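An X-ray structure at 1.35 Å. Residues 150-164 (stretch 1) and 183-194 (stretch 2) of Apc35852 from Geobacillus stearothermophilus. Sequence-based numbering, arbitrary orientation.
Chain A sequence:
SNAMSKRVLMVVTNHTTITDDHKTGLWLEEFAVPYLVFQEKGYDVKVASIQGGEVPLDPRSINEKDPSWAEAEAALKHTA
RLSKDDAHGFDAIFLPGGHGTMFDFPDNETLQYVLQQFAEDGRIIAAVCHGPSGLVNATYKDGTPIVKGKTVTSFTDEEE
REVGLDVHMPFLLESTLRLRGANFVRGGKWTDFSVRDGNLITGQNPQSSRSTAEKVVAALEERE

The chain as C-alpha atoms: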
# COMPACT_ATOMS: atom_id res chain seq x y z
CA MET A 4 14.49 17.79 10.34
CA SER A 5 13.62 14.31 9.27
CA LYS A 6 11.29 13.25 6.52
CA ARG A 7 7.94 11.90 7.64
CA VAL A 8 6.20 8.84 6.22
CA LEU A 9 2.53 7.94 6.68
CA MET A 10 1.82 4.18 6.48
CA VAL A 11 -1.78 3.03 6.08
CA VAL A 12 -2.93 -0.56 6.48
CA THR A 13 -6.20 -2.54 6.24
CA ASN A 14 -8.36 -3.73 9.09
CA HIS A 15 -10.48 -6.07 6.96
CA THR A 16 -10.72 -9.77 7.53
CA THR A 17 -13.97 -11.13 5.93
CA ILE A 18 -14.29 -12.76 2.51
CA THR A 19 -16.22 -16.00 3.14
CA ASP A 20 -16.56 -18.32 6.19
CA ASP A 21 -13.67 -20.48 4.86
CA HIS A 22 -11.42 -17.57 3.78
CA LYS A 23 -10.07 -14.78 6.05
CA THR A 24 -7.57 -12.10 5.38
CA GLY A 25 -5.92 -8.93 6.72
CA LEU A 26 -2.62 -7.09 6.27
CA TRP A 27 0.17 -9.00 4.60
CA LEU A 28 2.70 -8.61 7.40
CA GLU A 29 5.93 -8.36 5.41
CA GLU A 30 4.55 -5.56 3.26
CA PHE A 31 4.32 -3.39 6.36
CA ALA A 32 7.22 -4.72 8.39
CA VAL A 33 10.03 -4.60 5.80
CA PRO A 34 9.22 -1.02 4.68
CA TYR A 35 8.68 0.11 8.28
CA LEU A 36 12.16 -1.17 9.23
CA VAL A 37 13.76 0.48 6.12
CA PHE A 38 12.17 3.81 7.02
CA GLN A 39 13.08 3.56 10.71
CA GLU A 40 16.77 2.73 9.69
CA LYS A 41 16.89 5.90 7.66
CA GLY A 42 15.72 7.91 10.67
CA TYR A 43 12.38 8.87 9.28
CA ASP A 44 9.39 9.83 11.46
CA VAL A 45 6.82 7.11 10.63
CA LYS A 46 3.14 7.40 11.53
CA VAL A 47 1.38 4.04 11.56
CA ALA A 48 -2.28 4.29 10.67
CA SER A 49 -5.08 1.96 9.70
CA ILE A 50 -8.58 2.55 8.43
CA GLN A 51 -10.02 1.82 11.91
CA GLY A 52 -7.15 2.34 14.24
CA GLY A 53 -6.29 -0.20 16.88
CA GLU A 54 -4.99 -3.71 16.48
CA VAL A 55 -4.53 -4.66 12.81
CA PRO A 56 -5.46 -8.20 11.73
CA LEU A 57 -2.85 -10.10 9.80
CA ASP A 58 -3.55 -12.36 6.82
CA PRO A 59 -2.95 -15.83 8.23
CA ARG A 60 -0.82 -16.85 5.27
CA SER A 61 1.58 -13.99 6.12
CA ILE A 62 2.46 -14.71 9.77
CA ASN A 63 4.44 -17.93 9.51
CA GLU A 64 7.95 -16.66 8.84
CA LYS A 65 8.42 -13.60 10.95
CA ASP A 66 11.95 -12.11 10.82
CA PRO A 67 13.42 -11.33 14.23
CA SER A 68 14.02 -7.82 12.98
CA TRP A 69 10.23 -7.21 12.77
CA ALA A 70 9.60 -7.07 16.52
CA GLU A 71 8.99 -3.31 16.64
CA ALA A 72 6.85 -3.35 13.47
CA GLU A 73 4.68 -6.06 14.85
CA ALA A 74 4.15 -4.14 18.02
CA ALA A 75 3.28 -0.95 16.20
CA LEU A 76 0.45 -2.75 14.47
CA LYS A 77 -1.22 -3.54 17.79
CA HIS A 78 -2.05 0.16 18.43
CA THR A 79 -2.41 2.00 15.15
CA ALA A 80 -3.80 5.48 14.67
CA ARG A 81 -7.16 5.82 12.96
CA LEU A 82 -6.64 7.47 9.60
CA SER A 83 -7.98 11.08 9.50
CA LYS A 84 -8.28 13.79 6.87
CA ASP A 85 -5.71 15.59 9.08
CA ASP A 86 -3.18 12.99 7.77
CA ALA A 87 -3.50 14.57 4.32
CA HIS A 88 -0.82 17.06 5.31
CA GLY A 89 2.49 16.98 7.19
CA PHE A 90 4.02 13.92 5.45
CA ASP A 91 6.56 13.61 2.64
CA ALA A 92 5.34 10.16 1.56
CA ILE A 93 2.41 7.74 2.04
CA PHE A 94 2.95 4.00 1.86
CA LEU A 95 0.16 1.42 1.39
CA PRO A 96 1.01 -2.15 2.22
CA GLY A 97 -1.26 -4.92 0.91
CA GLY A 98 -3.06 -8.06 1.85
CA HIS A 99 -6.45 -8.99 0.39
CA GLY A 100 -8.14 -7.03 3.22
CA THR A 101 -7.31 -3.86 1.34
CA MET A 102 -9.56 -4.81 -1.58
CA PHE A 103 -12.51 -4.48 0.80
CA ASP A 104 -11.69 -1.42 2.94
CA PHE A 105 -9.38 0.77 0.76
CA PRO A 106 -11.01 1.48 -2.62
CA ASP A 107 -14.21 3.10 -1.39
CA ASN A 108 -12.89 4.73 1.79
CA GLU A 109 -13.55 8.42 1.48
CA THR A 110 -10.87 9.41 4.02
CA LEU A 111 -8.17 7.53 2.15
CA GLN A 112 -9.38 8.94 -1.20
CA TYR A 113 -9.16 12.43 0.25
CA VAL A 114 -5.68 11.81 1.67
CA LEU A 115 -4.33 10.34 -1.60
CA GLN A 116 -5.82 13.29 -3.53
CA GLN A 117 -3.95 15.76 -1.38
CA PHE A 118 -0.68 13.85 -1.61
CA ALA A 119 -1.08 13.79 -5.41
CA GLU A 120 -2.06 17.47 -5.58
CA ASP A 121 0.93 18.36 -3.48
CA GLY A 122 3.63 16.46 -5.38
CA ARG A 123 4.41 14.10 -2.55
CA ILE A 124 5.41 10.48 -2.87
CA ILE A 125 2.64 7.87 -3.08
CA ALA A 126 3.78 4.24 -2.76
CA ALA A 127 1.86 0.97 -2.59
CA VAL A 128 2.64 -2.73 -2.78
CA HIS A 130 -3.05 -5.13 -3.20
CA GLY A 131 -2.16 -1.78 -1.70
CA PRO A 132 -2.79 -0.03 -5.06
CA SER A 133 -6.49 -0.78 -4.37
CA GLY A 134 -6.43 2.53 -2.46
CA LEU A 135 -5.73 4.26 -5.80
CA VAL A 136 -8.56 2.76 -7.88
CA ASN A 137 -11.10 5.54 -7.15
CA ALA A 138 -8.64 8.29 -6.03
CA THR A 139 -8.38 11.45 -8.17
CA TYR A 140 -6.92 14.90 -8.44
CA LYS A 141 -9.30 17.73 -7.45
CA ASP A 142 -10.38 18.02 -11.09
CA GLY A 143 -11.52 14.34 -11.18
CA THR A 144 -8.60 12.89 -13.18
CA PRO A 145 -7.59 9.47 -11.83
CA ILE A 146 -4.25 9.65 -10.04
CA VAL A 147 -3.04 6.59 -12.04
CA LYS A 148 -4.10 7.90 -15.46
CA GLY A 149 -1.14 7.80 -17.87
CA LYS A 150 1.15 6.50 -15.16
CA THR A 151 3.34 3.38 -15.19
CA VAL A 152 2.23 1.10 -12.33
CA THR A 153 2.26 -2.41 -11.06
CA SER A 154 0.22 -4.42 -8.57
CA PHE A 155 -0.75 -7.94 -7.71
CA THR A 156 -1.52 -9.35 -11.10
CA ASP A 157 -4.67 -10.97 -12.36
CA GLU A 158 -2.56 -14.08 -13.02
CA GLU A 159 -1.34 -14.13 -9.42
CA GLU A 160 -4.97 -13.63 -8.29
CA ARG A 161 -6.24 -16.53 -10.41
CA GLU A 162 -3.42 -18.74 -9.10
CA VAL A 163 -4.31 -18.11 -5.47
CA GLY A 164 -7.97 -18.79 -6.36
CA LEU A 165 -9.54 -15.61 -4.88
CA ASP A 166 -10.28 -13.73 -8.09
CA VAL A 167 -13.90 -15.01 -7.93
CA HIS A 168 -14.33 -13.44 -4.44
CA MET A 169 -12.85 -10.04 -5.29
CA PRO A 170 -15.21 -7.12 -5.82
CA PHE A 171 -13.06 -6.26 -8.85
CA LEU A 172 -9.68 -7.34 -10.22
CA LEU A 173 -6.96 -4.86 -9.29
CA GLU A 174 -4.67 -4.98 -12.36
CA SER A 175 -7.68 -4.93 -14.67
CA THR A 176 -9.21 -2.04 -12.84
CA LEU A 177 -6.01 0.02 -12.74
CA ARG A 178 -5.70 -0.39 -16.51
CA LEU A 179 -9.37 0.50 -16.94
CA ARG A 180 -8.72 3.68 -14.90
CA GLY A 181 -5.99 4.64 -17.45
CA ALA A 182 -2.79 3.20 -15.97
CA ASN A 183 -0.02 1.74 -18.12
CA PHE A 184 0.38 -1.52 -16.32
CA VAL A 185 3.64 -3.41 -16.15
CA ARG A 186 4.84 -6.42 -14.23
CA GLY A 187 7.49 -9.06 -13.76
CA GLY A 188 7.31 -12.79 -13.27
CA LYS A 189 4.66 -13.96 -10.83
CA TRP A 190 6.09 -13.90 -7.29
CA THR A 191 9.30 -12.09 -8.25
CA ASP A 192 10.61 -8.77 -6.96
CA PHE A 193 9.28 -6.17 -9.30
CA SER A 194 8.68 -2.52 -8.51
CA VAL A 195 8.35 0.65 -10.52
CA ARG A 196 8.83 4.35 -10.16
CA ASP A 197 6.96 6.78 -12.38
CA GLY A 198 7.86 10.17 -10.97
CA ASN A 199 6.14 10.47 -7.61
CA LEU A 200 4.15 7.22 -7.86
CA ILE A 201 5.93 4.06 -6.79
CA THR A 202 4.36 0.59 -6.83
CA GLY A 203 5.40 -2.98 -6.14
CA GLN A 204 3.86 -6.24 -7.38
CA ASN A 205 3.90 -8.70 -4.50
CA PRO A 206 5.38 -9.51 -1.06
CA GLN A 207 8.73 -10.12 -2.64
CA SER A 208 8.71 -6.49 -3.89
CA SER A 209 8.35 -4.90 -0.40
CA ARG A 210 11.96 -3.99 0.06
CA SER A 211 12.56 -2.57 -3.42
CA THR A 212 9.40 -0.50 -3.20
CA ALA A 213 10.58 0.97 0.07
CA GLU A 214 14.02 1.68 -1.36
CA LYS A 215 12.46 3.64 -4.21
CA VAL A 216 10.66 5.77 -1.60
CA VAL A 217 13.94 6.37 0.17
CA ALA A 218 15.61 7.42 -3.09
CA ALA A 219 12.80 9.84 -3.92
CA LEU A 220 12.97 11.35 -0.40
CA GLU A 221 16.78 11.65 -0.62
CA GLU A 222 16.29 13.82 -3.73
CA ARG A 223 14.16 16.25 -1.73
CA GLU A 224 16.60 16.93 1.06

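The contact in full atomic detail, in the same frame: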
# COMPACT_ATOMS: atom_id res chain seq x y z
N LYS A 150 -0.00 6.83 -15.99
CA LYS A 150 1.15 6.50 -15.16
C LYS A 150 1.53 5.02 -15.27
O LYS A 150 0.64 4.18 -15.41
CB LYS A 150 0.85 6.79 -13.69
CG LYS A 150 0.54 8.24 -13.35
CD LYS A 150 1.72 9.16 -13.61
CE LYS A 150 2.78 9.02 -12.53
NZ LYS A 150 2.46 9.88 -11.36
N THR A 151 2.82 4.73 -15.18
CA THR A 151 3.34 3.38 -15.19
C THR A 151 3.19 2.82 -13.77
O THR A 151 3.74 3.37 -12.83
CB THR A 151 4.82 3.35 -15.59
OG1 THR A 151 4.96 3.81 -16.94
CG2 THR A 151 5.36 1.91 -15.61
N VAL A 152 2.47 1.71 -13.63
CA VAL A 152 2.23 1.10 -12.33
C VAL A 152 2.26 -0.39 -12.41
O VAL A 152 2.06 -0.98 -13.50
CB VAL A 152 0.91 1.49 -11.74
CG1 VAL A 152 0.72 2.96 -11.70
CG2 VAL A 152 -0.27 0.80 -12.43
N THR A 153 2.45 -0.99 -11.25
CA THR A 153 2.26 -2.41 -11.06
C THR A 153 1.39 -2.69 -9.86
O THR A 153 1.09 -1.78 -9.08
CB THR A 153 3.61 -3.12 -10.99
OG1 THR A 153 3.46 -4.54 -11.13
CG2 THR A 153 4.35 -2.92 -9.69
N SER A 154 1.00 -3.95 -9.71
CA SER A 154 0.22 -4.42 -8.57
C SER A 154 0.22 -5.91 -8.62
O SER A 154 0.68 -6.50 -9.58
CB SER A 154 -1.23 -3.94 -8.56
OG SER A 154 -2.04 -4.55 -9.59
N PHE A 155 -0.45 -6.53 -7.65
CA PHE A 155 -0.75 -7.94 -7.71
C PHE A 155 -1.47 -8.18 -9.02
O PHE A 155 -2.40 -7.48 -9.37
CB PHE A 155 -1.67 -8.31 -6.58
CG PHE A 155 -1.63 -9.74 -6.19
CD1 PHE A 155 -0.56 -10.25 -5.52
CD2 PHE A 155 -2.72 -10.55 -6.40
CE1 PHE A 155 -0.56 -11.55 -5.10
CE2 PHE A 155 -2.72 -11.86 -5.97
CZ PHE A 155 -1.66 -12.34 -5.31
N THR A 156 -1.01 -9.16 -9.76
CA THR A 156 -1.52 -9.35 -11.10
C THR A 156 -2.74 -10.23 -11.10
O THR A 156 -2.96 -11.02 -10.18
CB THR A 156 -0.45 -9.97 -12.03
OG1 THR A 156 -0.04 -11.25 -11.53
CG2 THR A 156 0.80 -9.11 -12.13
N ASP A 157 -3.51 -10.11 -12.18
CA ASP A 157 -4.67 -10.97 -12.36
C ASP A 157 -4.27 -12.42 -12.40
O ASP A 157 -4.99 -13.27 -11.89
CB ASP A 157 -5.41 -10.65 -13.63
CG ASP A 157 -6.04 -9.28 -13.63
OD1 ASP A 157 -6.13 -8.62 -12.58
OD2 ASP A 157 -6.51 -8.82 -14.70
N GLU A 158 -3.12 -12.72 -13.03
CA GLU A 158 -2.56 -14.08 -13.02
C GLU A 158 -2.24 -14.60 -11.63
O GLU A 158 -2.56 -15.73 -11.28
CB GLU A 158 -1.27 -14.14 -13.87
CG GLU A 158 -0.69 -15.56 -13.99
CD GLU A 158 0.73 -15.61 -14.58
OE1 GLU A 158 1.40 -14.56 -14.69
OE2 GLU A 158 1.17 -16.71 -14.95
N GLU A 159 -1.62 -13.77 -10.81
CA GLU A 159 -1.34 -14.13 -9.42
C GLU A 159 -2.66 -14.33 -8.66
O GLU A 159 -2.77 -15.29 -7.92
CB GLU A 159 -0.48 -13.08 -8.73
CG GLU A 159 1.00 -13.17 -9.10
CD GLU A 159 1.81 -11.90 -8.85
OE1 GLU A 159 1.30 -10.79 -9.15
OE2 GLU A 159 2.98 -12.01 -8.43
N GLU A 160 -3.66 -13.52 -8.96
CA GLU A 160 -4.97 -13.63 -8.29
C GLU A 160 -5.70 -14.91 -8.68
O GLU A 160 -6.38 -15.54 -7.85
CB GLU A 160 -5.84 -12.41 -8.63
CG GLU A 160 -7.02 -12.18 -7.69
CD GLU A 160 -6.56 -11.68 -6.33
OE1 GLU A 160 -6.45 -10.45 -6.16
OE2 GLU A 160 -6.27 -12.51 -5.46
N ARG A 161 -5.64 -15.27 -9.95
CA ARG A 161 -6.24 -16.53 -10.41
C ARG A 161 -5.51 -17.72 -9.80
O ARG A 161 -6.14 -18.70 -9.46
CB ARG A 161 -6.20 -16.64 -11.93
CG ARG A 161 -7.16 -15.70 -12.67
CD ARG A 161 -7.27 -16.00 -14.14
NE ARG A 161 -5.95 -16.13 -14.74
CZ ARG A 161 -5.27 -15.17 -15.36
NH1 ARG A 161 -5.78 -13.94 -15.52
NH2 ARG A 161 -4.06 -15.44 -15.84
N GLU A 162 -4.19 -17.64 -9.68
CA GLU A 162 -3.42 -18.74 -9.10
C GLU A 162 -3.81 -19.00 -7.67
O GLU A 162 -4.02 -20.14 -7.27
CB GLU A 162 -1.91 -18.52 -9.22
CG GLU A 162 -1.13 -19.50 -8.35
CD GLU A 162 0.26 -19.83 -8.86
OE1 GLU A 162 1.19 -19.87 -8.01
OE2 GLU A 162 0.43 -20.04 -10.07
N VAL A 163 -3.96 -17.94 -6.88
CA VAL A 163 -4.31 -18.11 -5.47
C VAL A 163 -5.76 -18.58 -5.33
O VAL A 163 -6.12 -19.16 -4.31
CB VAL A 163 -4.00 -16.84 -4.58
CG1 VAL A 163 -2.55 -16.41 -4.73
CG2 VAL A 163 -4.93 -15.69 -4.89
N GLY A 164 -6.59 -18.34 -6.35
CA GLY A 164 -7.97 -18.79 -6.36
C GLY A 164 -9.03 -17.80 -5.84
O GLY A 164 -10.22 -18.17 -5.78
N ASN A 183 -0.86 2.58 -17.27
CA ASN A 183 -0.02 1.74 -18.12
C ASN A 183 0.60 0.71 -17.23
O ASN A 183 1.55 1.01 -16.49
CB ASN A 183 1.05 2.58 -18.83
CG ASN A 183 0.44 3.54 -19.79
OD1 ASN A 183 -0.46 3.19 -20.54
ND2 ASN A 183 0.91 4.78 -19.76
N PHE A 184 0.05 -0.49 -17.26
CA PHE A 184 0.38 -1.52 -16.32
C PHE A 184 1.59 -2.28 -16.81
O PHE A 184 1.74 -2.55 -18.02
CB PHE A 184 -0.80 -2.48 -16.14
CG PHE A 184 -0.65 -3.40 -14.97
CD1 PHE A 184 -1.07 -3.02 -13.70
CD2 PHE A 184 -0.01 -4.61 -15.11
CE1 PHE A 184 -0.91 -3.88 -12.61
CE2 PHE A 184 0.18 -5.44 -14.04
CZ PHE A 184 -0.27 -5.08 -12.78
N VAL A 185 2.45 -2.65 -15.87
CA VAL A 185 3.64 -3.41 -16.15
C VAL A 185 3.88 -4.34 -14.97
O VAL A 185 3.40 -4.11 -13.84
CB VAL A 185 4.81 -2.45 -16.44
CG1 VAL A 185 5.27 -1.76 -15.17
CG2 VAL A 185 5.94 -3.16 -17.18
N ARG A 186 4.59 -5.42 -15.24
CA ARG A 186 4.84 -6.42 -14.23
C ARG A 186 6.06 -7.25 -14.55
O ARG A 186 6.65 -7.11 -15.62
CB ARG A 186 3.61 -7.32 -14.10
CG ARG A 186 3.02 -7.66 -15.47
CD ARG A 186 2.26 -8.90 -15.48
NE ARG A 186 3.03 -10.02 -14.95
CZ ARG A 186 2.51 -11.22 -14.74
NH1 ARG A 186 1.23 -11.46 -15.01
NH2 ARG A 186 3.27 -12.19 -14.24
N GLY A 187 6.44 -8.09 -13.61
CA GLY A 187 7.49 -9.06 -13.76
C GLY A 187 6.90 -10.44 -13.54
O GLY A 187 5.67 -10.61 -13.37
N GLY A 188 7.77 -11.43 -13.51
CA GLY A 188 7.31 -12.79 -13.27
C GLY A 188 6.46 -12.88 -12.02
O GLY A 188 6.71 -12.18 -11.04
N LYS A 189 5.45 -13.75 -12.03
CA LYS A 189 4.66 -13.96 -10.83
C LYS A 189 5.62 -14.23 -9.67
O LYS A 189 6.63 -14.90 -9.84
CB LYS A 189 3.63 -15.10 -10.99
CG LYS A 189 4.14 -16.44 -11.47
CD LYS A 189 3.05 -17.49 -11.36
CE LYS A 189 3.41 -18.76 -12.07
NZ LYS A 189 2.36 -19.80 -11.91
N TRP A 190 5.33 -13.67 -8.52
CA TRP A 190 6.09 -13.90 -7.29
C TRP A 190 7.56 -13.52 -7.33
O TRP A 190 8.33 -14.03 -6.52
CB TRP A 190 5.97 -15.37 -6.83
CG TRP A 190 4.63 -15.93 -6.95
CD1 TRP A 190 4.23 -17.00 -7.72
CD2 TRP A 190 3.46 -15.46 -6.29
NE1 TRP A 190 2.88 -17.21 -7.56
CE2 TRP A 190 2.39 -16.28 -6.68
CE3 TRP A 190 3.21 -14.42 -5.38
CZ2 TRP A 190 1.09 -16.09 -6.22
CZ3 TRP A 190 1.93 -14.24 -4.92
CH2 TRP A 190 0.88 -15.08 -5.33
N THR A 191 7.97 -12.65 -8.26
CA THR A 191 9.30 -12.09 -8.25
C THR A 191 9.30 -10.62 -7.84
O THR A 191 8.27 -9.94 -7.96
CB THR A 191 9.95 -12.18 -9.66
OG1 THR A 191 9.20 -11.40 -10.61
CG2 THR A 191 9.88 -13.59 -10.21
N ASP A 192 10.44 -10.15 -7.37
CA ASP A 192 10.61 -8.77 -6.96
C ASP A 192 10.52 -7.92 -8.20
O ASP A 192 11.39 -7.97 -9.07
CB ASP A 192 11.94 -8.58 -6.21
CG ASP A 192 12.26 -7.13 -5.93
OD1 ASP A 192 11.36 -6.28 -6.04
OD2 ASP A 192 13.42 -6.76 -5.63
N PHE A 193 9.48 -7.13 -8.26
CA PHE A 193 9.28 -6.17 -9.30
C PHE A 193 8.63 -4.92 -8.72
O PHE A 193 7.52 -4.96 -8.16
CB PHE A 193 8.38 -6.72 -10.41
CG PHE A 193 8.24 -5.75 -11.54
CD1 PHE A 193 9.30 -5.53 -12.43
CD2 PHE A 193 7.09 -5.01 -11.69
CE1 PHE A 193 9.18 -4.61 -13.44
CE2 PHE A 193 6.97 -4.09 -12.73
CZ PHE A 193 8.02 -3.88 -13.59
N SER A 194 9.30 -3.78 -8.86
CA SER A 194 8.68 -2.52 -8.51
C SER A 194 9.03 -1.44 -9.50
O SER A 194 10.00 -1.55 -10.29
CB SER A 194 9.08 -2.05 -7.11
OG SER A 194 10.50 -1.94 -7.04
O HOH W 1 3.49 5.40 -18.60

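A contact between distant segments can begin as a sheet and end as side-chain packing, and residues 150-164 and 183-194 of Apc35852 illustrate the change. At one end the strands run parallel: N183 N donates to K150 O (2.9 Å), V152 N to N183 O (3.1 Å) and V185 N to V152 O (2.9 Å). T153 OG1 extends the ladder by donating to V185 O (2.7 Å), its hydroxyl doing the work of a backbone group.

F184 supplies the first bump. Its t rotamer lays the ring in a hollow lined by V152, S154 and T156, with V152 O over one face and S154 OG and T156 CG2 at the edge; S154 OG lies 3.3 Å from F184 CE1.

Beyond it, the helix begun by the N-cap T156 turns E158, E159 and E162 toward stretch 2. The largest buried patch belongs to W190, whose ring lies against F155, E159 and V163. E159 CG sits over one face of its six-membered ring, 4.1 Å from the centroid, while E159 OE2 accepts from W190 N (2.9 Å). V163 CG1 meets W190 CH2 at the ring edge (3.7 Å), and F155 CE1 approaches W190 CZ3 obliquely (3.7 Å). Two salt bridges add to this packing: E158 OE1 with R186 NH2 (3.1 Å), and E162 OE2 with the extended K189 at NZ (2.7 Å). E162 OE1 also accepts from W190 NE1 (3.2 Å).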